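Local coordinates for protein secreted hemophore CSA2 (PDB 4Y7S) that binds heme as a secreted hemophore and helps Candida albicans draw iron from human hemoglobin during hyphal growth, at residues 89-93 with 94-98; 24-28 with 29-33. One frame throughout, in Å; residues are numbered along the deposited sequence.

Contact 1: 89-93 with 94-98. With HEB (heme b/c), chain D.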
ATOM      1  N   GLY A  89     -10.231  -0.383  17.184  1.00 18.84           N
ATOM      2  CA  GLY A  89      -9.727  -1.736  17.392  1.00 20.78           C
ATOM      3  C   GLY A  89      -8.486  -2.075  16.579  1.00 21.08           C
ATOM      4  O   GLY A  89      -8.045  -3.211  16.565  1.00 23.03           O
ATOM      5  N   VAL A  90      -7.902  -1.081  15.927  1.00 19.84           N
ATOM      6  CA  VAL A  90      -6.717  -1.311  15.127  1.00 23.20           C
ATOM      7  C   VAL A  90      -5.533  -1.602  16.035  1.00 28.02           C
ATOM      8  O   VAL A  90      -5.450  -1.085  17.149  1.00 23.72           O
ATOM      9  CB  VAL A  90      -6.386  -0.096  14.234  1.00 20.17           C
ATOM     10  CG1 VAL A  90      -5.208  -0.402  13.353  1.00 19.71           C
ATOM     11  CG2 VAL A  90      -7.567   0.277  13.376  1.00 24.06           C
ATOM     12  N   TRP A  91      -4.615  -2.426  15.538  1.00 26.62           N
ATOM     13  CA  TRP A  91      -3.377  -2.757  16.241  1.00 27.29           C
ATOM     14  C   TRP A  91      -2.351  -1.629  16.193  1.00 23.87           C
ATOM     15  O   TRP A  91      -2.382  -0.776  15.302  1.00 24.26           O
ATOM     16  CB  TRP A  91      -2.765  -4.027  15.640  1.00 36.86           C
ATOM     17  CG  TRP A  91      -2.562  -3.900  14.145  1.00 36.10           C
ATOM     18  CD1 TRP A  91      -1.439  -3.462  13.494  1.00 33.45           C
ATOM     19  CD2 TRP A  91      -3.528  -4.188  13.125  1.00 37.60           C
ATOM     20  NE1 TRP A  91      -1.648  -3.469  12.134  1.00 33.85           N
ATOM     21  CE2 TRP A  91      -2.921  -3.914  11.882  1.00 37.84           C
ATOM     22  CE3 TRP A  91      -4.850  -4.658  13.145  1.00 34.07           C
ATOM     23  CZ2 TRP A  91      -3.590  -4.093  10.669  1.00 35.58           C
ATOM     24  CZ3 TRP A  91      -5.511  -4.841  11.938  1.00 43.86           C
ATOM     25  CH2 TRP A  91      -4.880  -4.554  10.718  1.00 38.92           C
ATOM     26  N   ASP A  92      -1.446  -1.641  17.170  1.00 22.82           N
ATOM     27  CA  ASP A  92      -0.273  -0.764  17.215  1.00 21.99           C
ATOM     28  C   ASP A  92       0.457  -0.826  15.855  1.00 23.77           C
ATOM     29  O   ASP A  92       0.747  -1.918  15.372  1.00 26.40           O
ATOM     30  CB  ASP A  92       0.626  -1.240  18.378  1.00 29.21           C
ATOM     31  CG  ASP A  92       1.856  -0.367  18.610  1.00 32.88           C
ATOM     32  OD1 ASP A  92       2.321   0.309  17.677  1.00 30.45           O
ATOM     33  OD2 ASP A  92       2.394  -0.404  19.736  1.00 45.01           O
ATOM     34  N   PRO A  93       0.799   0.325  15.243  1.00 22.64           N
ATOM     35  CA  PRO A  93       0.768   1.734  15.667  1.00 20.80           C
ATOM     36  C   PRO A  93      -0.541   2.483  15.402  1.00 17.51           C
ATOM     37  O   PRO A  93      -0.531   3.718  15.433  1.00 20.56           O
ATOM     38  CB  PRO A  93       1.929   2.346  14.859  1.00 25.37           C
ATOM     39  CG  PRO A  93       1.916   1.578  13.569  1.00 25.79           C
ATOM     40  CD  PRO A  93       1.492   0.162  13.942  1.00 27.66           C
ATOM     41  N   TYR A  94      -1.622   1.745  15.145  1.00 21.70           N
ATOM     42  CA  TYR A  94      -2.985   2.278  15.177  1.00 16.02           C
ATOM     43  C   TYR A  94      -3.346   3.085  13.928  1.00 19.75           C
ATOM     44  O   TYR A  94      -4.252   2.698  13.189  1.00 15.66           O
ATOM     45  CB  TYR A  94      -3.188   3.093  16.470  1.00 18.19           C
ATOM     46  CG  TYR A  94      -2.759   2.297  17.695  1.00 22.28           C
ATOM     47  CD1 TYR A  94      -3.480   1.183  18.103  1.00 21.74           C
ATOM     48  CD2 TYR A  94      -1.613   2.625  18.407  1.00 21.92           C
ATOM     49  CE1 TYR A  94      -3.094   0.426  19.191  1.00 24.32           C
ATOM     50  CE2 TYR A  94      -1.223   1.879  19.507  1.00 25.72           C
ATOM     51  CZ  TYR A  94      -1.964   0.779  19.894  1.00 25.17           C
ATOM     52  OH  TYR A  94      -1.587   0.023  20.983  1.00 34.49           O
ATOM     53  N   TRP A  95      -2.669   4.206  13.694  1.00 22.01           N
ATOM     54  CA  TRP A  95      -2.828   4.944  12.446  1.00 18.60           C
ATOM     55  C   TRP A  95      -1.668   4.526  11.546  1.00 23.67           C
ATOM     56  O   TRP A  95      -0.532   4.930  11.757  1.00 18.16           O
ATOM     57  CB  TRP A  95      -2.873   6.448  12.694  1.00 24.05           C
ATOM     58  CG  TRP A  95      -3.180   7.258  11.459  1.00 16.10           C
ATOM     59  CD1 TRP A  95      -4.208   7.057  10.585  1.00 18.42           C
ATOM     60  CD2 TRP A  95      -2.466   8.399  10.981  1.00 13.22           C
ATOM     61  NE1 TRP A  95      -4.166   7.983   9.584  1.00 14.06           N
ATOM     62  CE2 TRP A  95      -3.111   8.829   9.804  1.00 16.74           C
ATOM     63  CE3 TRP A  95      -1.341   9.106  11.430  1.00 19.00           C
ATOM     64  CZ2 TRP A  95      -2.668   9.920   9.070  1.00 16.01           C
ATOM     65  CZ3 TRP A  95      -0.908  10.191  10.700  1.00 21.05           C
ATOM     66  CH2 TRP A  95      -1.574  10.595   9.537  1.00 17.91           C
ATOM     67  N   ILE A  96      -1.949   3.668  10.572  1.00 16.33           N
ATOM     68  CA  ILE A  96      -0.880   2.980   9.855  1.00 19.66           C
ATOM     69  C   ILE A  96      -0.456   3.757   8.623  1.00 19.17           C
ATOM     70  O   ILE A  96      -1.109   3.685   7.592  1.00 20.19           O
ATOM     71  CB  ILE A  96      -1.312   1.568   9.378  1.00 20.98           C
ATOM     72  CG1 ILE A  96      -2.023   0.761  10.484  1.00 28.80           C
ATOM     73  CG2 ILE A  96      -0.113   0.805   8.838  1.00 20.73           C
ATOM     74  CD1 ILE A  96      -1.163   0.335  11.644  1.00 28.28           C
ATOM     75  N   ILE A  97       0.682   4.439   8.713  1.00 18.24           N
ATOM     76  CA  ILE A  97       1.164   5.272   7.612  1.00 14.13           C
ATOM     77  C   ILE A  97       2.499   4.795   7.095  1.00 15.40           C
ATOM     78  O   ILE A  97       3.258   4.145   7.813  1.00 18.58           O
ATOM     79  CB  ILE A  97       1.296   6.760   8.035  1.00 14.53           C
ATOM     80  CG1 ILE A  97       2.158   6.917   9.291  1.00 18.94           C
ATOM     81  CG2 ILE A  97      -0.049   7.344   8.258  1.00 18.93           C
ATOM     82  CD1 ILE A  97       2.400   8.388   9.700  1.00 21.61           C
ATOM     83  N   PRO A  98       2.812   5.141   5.843  1.00 17.95           N
ATOM     84  CA  PRO A  98       4.138   4.837   5.307  1.00 17.87           C
ATOM     85  C   PRO A  98       5.278   5.458   6.152  1.00 18.04           C
ATOM     86  O   PRO A  98       5.083   6.514   6.768  1.00 16.00           O
ATOM     87  CB  PRO A  98       4.102   5.483   3.934  1.00 17.07           C
ATOM     88  CG  PRO A  98       2.650   5.598   3.586  1.00 17.85           C
ATOM     89  CD  PRO A  98       1.965   5.848   4.865  1.00 17.53           C
TER
HETATM   90 FE   HEB D 201     -13.728  -3.380   7.905  1.00 22.85          FE
HETATM   91  CHA HEB D 201     -17.075  -4.165   7.933  1.00 23.61           C
HETATM   92  CHB HEB D 201     -13.851  -2.937  11.326  1.00 19.13           C
HETATM   93  CHC HEB D 201     -10.282  -3.455   8.086  1.00 24.94           C
HETATM   94  CHD HEB D 201     -13.458  -4.360   4.651  1.00 25.82           C
HETATM   95  NA  HEB D 201     -15.201  -3.550   9.380  1.00 17.24           N
HETATM   96  C1A HEB D 201     -16.524  -3.831   9.149  1.00 21.24           C
HETATM   97  C2A HEB D 201     -17.229  -3.737  10.403  1.00 26.23           C
HETATM   98  C3A HEB D 201     -16.341  -3.401  11.345  1.00 18.69           C
HETATM   99  C4A HEB D 201     -15.041  -3.277  10.716  1.00 20.36           C
HETATM  100  CMA HEB D 201     -16.593  -3.172  12.855  1.00 21.83           C
HETATM  101  CAA HEB D 201     -18.749  -3.996  10.586  1.00 37.68           C
HETATM  102  CBA HEB D 201     -18.933  -5.369  11.231  1.00 47.48           C
HETATM  103  CGA HEB D 201     -20.387  -5.625  11.556  1.00 42.94           C
HETATM  104  O1A HEB D 201     -20.668  -6.361  12.537  1.00 59.88           O
HETATM  105  O2A HEB D 201     -21.268  -5.105  10.841  1.00 33.07           O
HETATM  106  NB  HEB D 201     -12.381  -3.286   9.389  1.00 16.82           N
HETATM  107  C1B HEB D 201     -12.609  -3.001  10.725  1.00 21.03           C
HETATM  108  C2B HEB D 201     -11.329  -2.781  11.374  1.00 21.81           C
HETATM  109  C3B HEB D 201     -10.378  -2.925  10.449  1.00 19.30           C
HETATM  110  C4B HEB D 201     -11.010  -3.236   9.217  1.00 20.46           C
HETATM  111  CMB HEB D 201     -11.119  -2.423  12.856  1.00 14.91           C
HETATM  112  CAB HEB D 201      -8.845  -2.814  10.543  1.00 18.67           C
HETATM  113  CBB HEB D 201      -8.196  -2.935  11.692  1.00 32.90           C
HETATM  114  NC  HEB D 201     -12.156  -3.864   6.644  1.00 24.71           N
HETATM  115  C1C HEB D 201     -10.816  -3.730   6.875  1.00 14.03           C
HETATM  116  C2C HEB D 201     -10.066  -3.917   5.645  1.00 24.27           C
HETATM  117  C3C HEB D 201     -10.970  -4.154   4.693  1.00 21.05           C
HETATM  118  C4C HEB D 201     -12.285  -4.132   5.307  1.00 22.20           C
HETATM  119  CMC HEB D 201      -8.519  -3.811   5.558  1.00 25.67           C
HETATM  120  CAC HEB D 201     -10.780  -4.436   3.191  1.00 30.72           C
HETATM  121  CBC HEB D 201      -9.578  -4.685   2.681  1.00 38.11           C
HETATM  122  ND  HEB D 201     -15.042  -4.186   6.531  1.00 23.25           N
HETATM  123  C1D HEB D 201     -14.714  -4.425   5.205  1.00 28.79           C
HETATM  124  C2D HEB D 201     -15.914  -4.713   4.464  1.00 35.06           C
HETATM  125  C3D HEB D 201     -17.039  -4.666   5.492  1.00 31.85           C
HETATM  126  C4D HEB D 201     -16.408  -4.324   6.739  1.00 32.98           C
HETATM  127  CMD HEB D 201     -16.018  -5.031   2.960  1.00 40.63           C
HETATM  128  CAD HEB D 201     -18.544  -4.868   5.239  1.00 36.28           C
HETATM  129  CBD HEB D 201     -18.981  -6.316   5.385  1.00 44.13           C
HETATM  130  CGD HEB D 201     -20.370  -6.440   4.803  1.00 68.86           C
HETATM  131  O1D HEB D 201     -20.981  -5.396   4.420  1.00 61.66           O
HETATM  132  O2D HEB D 201     -20.864  -7.599   4.715  1.00 85.82           O
HETATM  133  O   HOH W   1       0.504   0.195  22.187  1.00 40.04           O
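The ring of Y94 lies over the backbone of D92, across the cis peptide bond that precedes P93. D92 CA sits 3.5 Å from the centroid of the Y94 ring and 10° off its normal, a CH-pi contact over the middle of one face. The D92 carboxylate extends the same way, its plane 21° from that of the ring; CG is anti to the backbone N (chi1 -176°), which holds the carboxylate above the same face, displaced past the CE2/CZ rim. One water bridges the two side chains, giving a proton to D92 OD2 at 3.2 Å and lying in the ring plane beside Y94 OH. At the CD1/CE1 edge, near the ring plane, V90 O lies 3.2 Å from Y94 CD1. The turn itself, W91 to Y94, is a cis-proline beta turn of type VIa, closed by Y94 N donating to W91 O (2.6 Å) in a bent bond.

On the proline ring, I96 CD1 reaches P93 CD at 3.5 Å, the two side chains crossing at about a right angle, and W91 also crosses I96 nearly perpendicularly. The far rim of the indole, at W91 CZ3, comes within 3.3 Å of the heme vinyl carbon CBB, and V90 CG2 approaches the same carbon, so V90 and W91, leading into the turn, line part of the heme pocket. The loop joins helix 72-87, which ends in a Schellman motif at G89, to helix 99-110, with P98 as N-cap; V90, W91 and I96 pack on helix 48-53, and W95 on helices 55-68 and 72-87.

Contact 2: 24-28 with 29-33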
ATOM      1  N   ASP A  24     -14.075  17.619  14.306  1.00 23.49           N
ATOM      2  CA  ASP A  24     -14.284  18.755  15.172  1.00 25.70           C
ATOM      3  C   ASP A  24     -13.157  19.023  16.160  1.00 25.00           C
ATOM      4  O   ASP A  24     -13.126  20.037  16.745  1.00 25.33           O
ATOM      5  CB  ASP A  24     -15.577  18.596  15.927  1.00 36.19           C
ATOM      6  CG  ASP A  24     -16.756  18.683  15.045  1.00 42.81           C
ATOM      7  OD1 ASP A  24     -16.707  19.361  14.023  1.00 44.52           O
ATOM      8  OD2 ASP A  24     -17.734  18.064  15.373  1.00 50.53           O
ATOM      9  N   GLN A  25     -12.260  18.086  16.339  1.00 22.14           N
ATOM     10  CA  GLN A  25     -11.196  18.239  17.299  1.00 23.76           C
ATOM     11  C   GLN A  25      -9.849  18.554  16.704  1.00 22.53           C
ATOM     12  O   GLN A  25      -9.028  19.090  17.353  1.00 24.14           O
ATOM     13  CB  GLN A  25     -11.080  17.015  18.172  1.00 27.24           C
ATOM     14  CG  GLN A  25     -12.310  16.651  18.981  1.00 64.81           C
ATOM     15  CD  GLN A  25     -12.216  15.256  19.539  1.00 63.21           C
ATOM     16  OE1 GLN A  25     -12.666  14.289  18.914  1.00 57.33           O
ATOM     17  NE2 GLN A  25     -11.586  15.130  20.692  1.00 89.09           N
ATOM     18  N   ILE A  26      -9.636  18.211  15.457  1.00 20.44           N
ATOM     19  CA  ILE A  26      -8.323  18.406  14.842  1.00 19.98           C
ATOM     20  C   ILE A  26      -8.023  19.887  14.599  1.00 21.24           C
ATOM     21  O   ILE A  26      -8.940  20.702  14.459  1.00 21.74           O
ATOM     22  CB  ILE A  26      -8.194  17.649  13.486  1.00 17.92           C
ATOM     23  CG1 ILE A  26      -9.371  17.971  12.573  1.00 20.74           C
ATOM     24  CG2 ILE A  26      -8.087  16.155  13.722  1.00 25.63           C
ATOM     25  CD1 ILE A  26      -9.254  17.341  11.174  1.00 20.16           C
ATOM     26  N   PRO A  27      -6.733  20.239  14.530  1.00 23.27           N
ATOM     27  CA  PRO A  27      -6.431  21.626  14.188  1.00 23.41           C
ATOM     28  C   PRO A  27      -7.024  21.949  12.836  1.00 22.19           C
ATOM     29  O   PRO A  27      -7.222  21.047  12.002  1.00 20.32           O
ATOM     30  CB  PRO A  27      -4.897  21.677  14.205  1.00 28.71           C
ATOM     31  CG  PRO A  27      -4.438  20.296  14.214  1.00 29.30           C
ATOM     32  CD  PRO A  27      -5.518  19.458  14.804  1.00 28.39           C
ATOM     33  N   LYS A  28      -7.386  23.210  12.646  1.00 23.32           N
ATOM     34  CA  LYS A  28      -8.085  23.623  11.429  1.00 22.58           C
ATOM     35  C   LYS A  28      -7.266  23.336  10.183  1.00 21.85           C
ATOM     36  O   LYS A  28      -7.829  23.106   9.110  1.00 20.89           O
ATOM     37  CB  LYS A  28      -8.455  25.115  11.486  1.00 30.39           C
ATOM     38  CG  LYS A  28      -9.337  25.489  12.680  1.00 47.38           C
ATOM     39  CD  LYS A  28     -10.542  24.544  12.829  1.00 44.67           C
ATOM     40  CE  LYS A  28     -11.368  24.846  14.081  1.00 50.17           C
ATOM     41  NZ  LYS A  28     -12.202  23.666  14.502  1.00 45.45           N
ATOM     42  N   CYS A  29      -5.947  23.366  10.320  1.00 22.79           N
ATOM     43  CA  CYS A  29      -5.082  23.150   9.176  1.00 24.26           C
ATOM     44  C   CYS A  29      -5.253  21.743   8.607  1.00 20.88           C
ATOM     45  O   CYS A  29      -5.017  21.538   7.427  1.00 20.80           O
ATOM     46  CB  CYS A  29      -3.620  23.391   9.538  1.00 24.68           C
ATOM     47  SG  CYS A  29      -2.952  22.341  10.817  1.00 24.69           S
ATOM     48  N   ALA A  30      -5.737  20.802   9.416  1.00 23.91           N
ATOM     49  CA  ALA A  30      -5.848  19.413   8.976  1.00 19.05           C
ATOM     50  C   ALA A  30      -7.224  19.059   8.450  1.00 25.36           C
ATOM     51  O   ALA A  30      -7.404  17.976   7.904  1.00 20.11           O
ATOM     52  CB  ALA A  30      -5.495  18.478  10.113  1.00 17.82           C
ATOM     53  N   GLN A  31      -8.196  19.958   8.588  1.00 17.34           N
ATOM     54  CA  GLN A  31      -9.566  19.623   8.194  1.00 20.02           C
ATOM     55  C   GLN A  31      -9.678  19.218   6.718  1.00 29.13           C
ATOM     56  O   GLN A  31     -10.312  18.205   6.402  1.00 22.04           O
ATOM     57  CB  GLN A  31     -10.514  20.773   8.496  1.00 23.52           C
ATOM     58  CG  GLN A  31     -10.782  20.908  10.000  1.00 25.65           C
ATOM     59  CD  GLN A  31     -11.802  21.984  10.334  1.00 31.39           C
ATOM     60  OE1 GLN A  31     -12.454  21.921  11.369  1.00 43.98           O
ATOM     61  NE2 GLN A  31     -11.948  22.968   9.455  1.00 33.05           N
ATOM     62  N   GLU A  32      -9.046  19.962   5.813  1.00 24.56           N
ATOM     63  CA  GLU A  32      -9.146  19.601   4.400  1.00 21.13           C
ATOM     64  C   GLU A  32      -8.474  18.258   4.127  1.00 22.61           C
ATOM     65  O   GLU A  32      -8.872  17.528   3.222  1.00 23.02           O
ATOM     66  CB  GLU A  32      -8.505  20.676   3.496  1.00 27.99           C
ATOM     67  CG  GLU A  32      -7.008  20.903   3.740  1.00 31.44           C
ATOM     68  CD  GLU A  32      -6.401  21.993   2.826  1.00 47.11           C
ATOM     69  OE1 GLU A  32      -6.477  21.871   1.579  1.00 41.99           O
ATOM     70  OE2 GLU A  32      -5.863  22.985   3.363  1.00 48.86           O
ATOM     71  N   CYS A  33      -7.468  17.929   4.931  1.00 17.15           N
ATOM     72  CA  CYS A  33      -6.675  16.742   4.715  1.00 20.94           C
ATOM     73  C   CYS A  33      -7.481  15.451   4.920  1.00 21.03           C
ATOM     74  O   CYS A  33      -7.235  14.468   4.225  1.00 18.31           O
ATOM     75  CB  CYS A  33      -5.455  16.772   5.629  1.00 18.77           C
ATOM     76  SG  CYS A  33      -4.389  18.161   5.296  1.00 26.35           S
TER
HETATM   77  O   HOH W   2      -8.144  22.749   6.457  1.00 23.55           O
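Two successive backbone hydrogen bonds, both i to i+3, give residues 27-31 a 3-10-like turn. A30 N donates to P27 O at 3.0 Å and Q31 N to K28 O at 3.2 Å, with the N-H directions fairly straight. In each case the donor stands above the carbonyl plane rather than on a lone pair. A water 2.7 Å from K28 O can donate to it and accepts from E32 N, so it bridges an i, i+4 pair.

Apolar contacts centre on I26. Its CG1 is wedged between the backbone N and the carbonyl carbon (chi1 51°), and the extended chain beyond it brings CD1 over the turn. There I26 CD1 lies 3.8 Å from Q31 CA and 4.1 Å from A30 CB, and the side chains of I26 and Q31 cross at a slant. P27 CB touches C29 SG at 4.0 Å, the sulfur bonded to C69.

Of the polar side chains, K28 and Q31 run side by side and point the same way. K28 bends at chi2 (-49°), laying its methylene CD 3.6 Å from Q31 OE1; the amide therefore lies along the aliphatic part of the lysine.

Two disulfides, C29-C69 and C33-C64, tie this turn to helix 55-68 and the loop just after it, part of the four-disulfide framework of the CFEM helical basket. A30 and C33 pack on V65 of helix 55-68, while I26 and A30 meet F77 and P27 meets D73, all on helix 72-87.

In the fold
Contact 1 and contact 2 lie on opposite sides of the chain's centre, 20 Å apart between centres and about 8 Å between nearest atoms, without touching. They come in series along the chain, and helices 55-68 and 72-87 are packed against by both. Only contact 1 borders the ligand: it supplies V90 and W91 to the heme pocket, and the V90 side chain is about 8 Å from that of D47, the axial ligand of the iron. Contact 1 also meets a second subunit, where W91 packs on A87 of that chain. Contact 2, away from the heme, instead contributes one cysteine to each of two signature disulfides of the same CFEM basket.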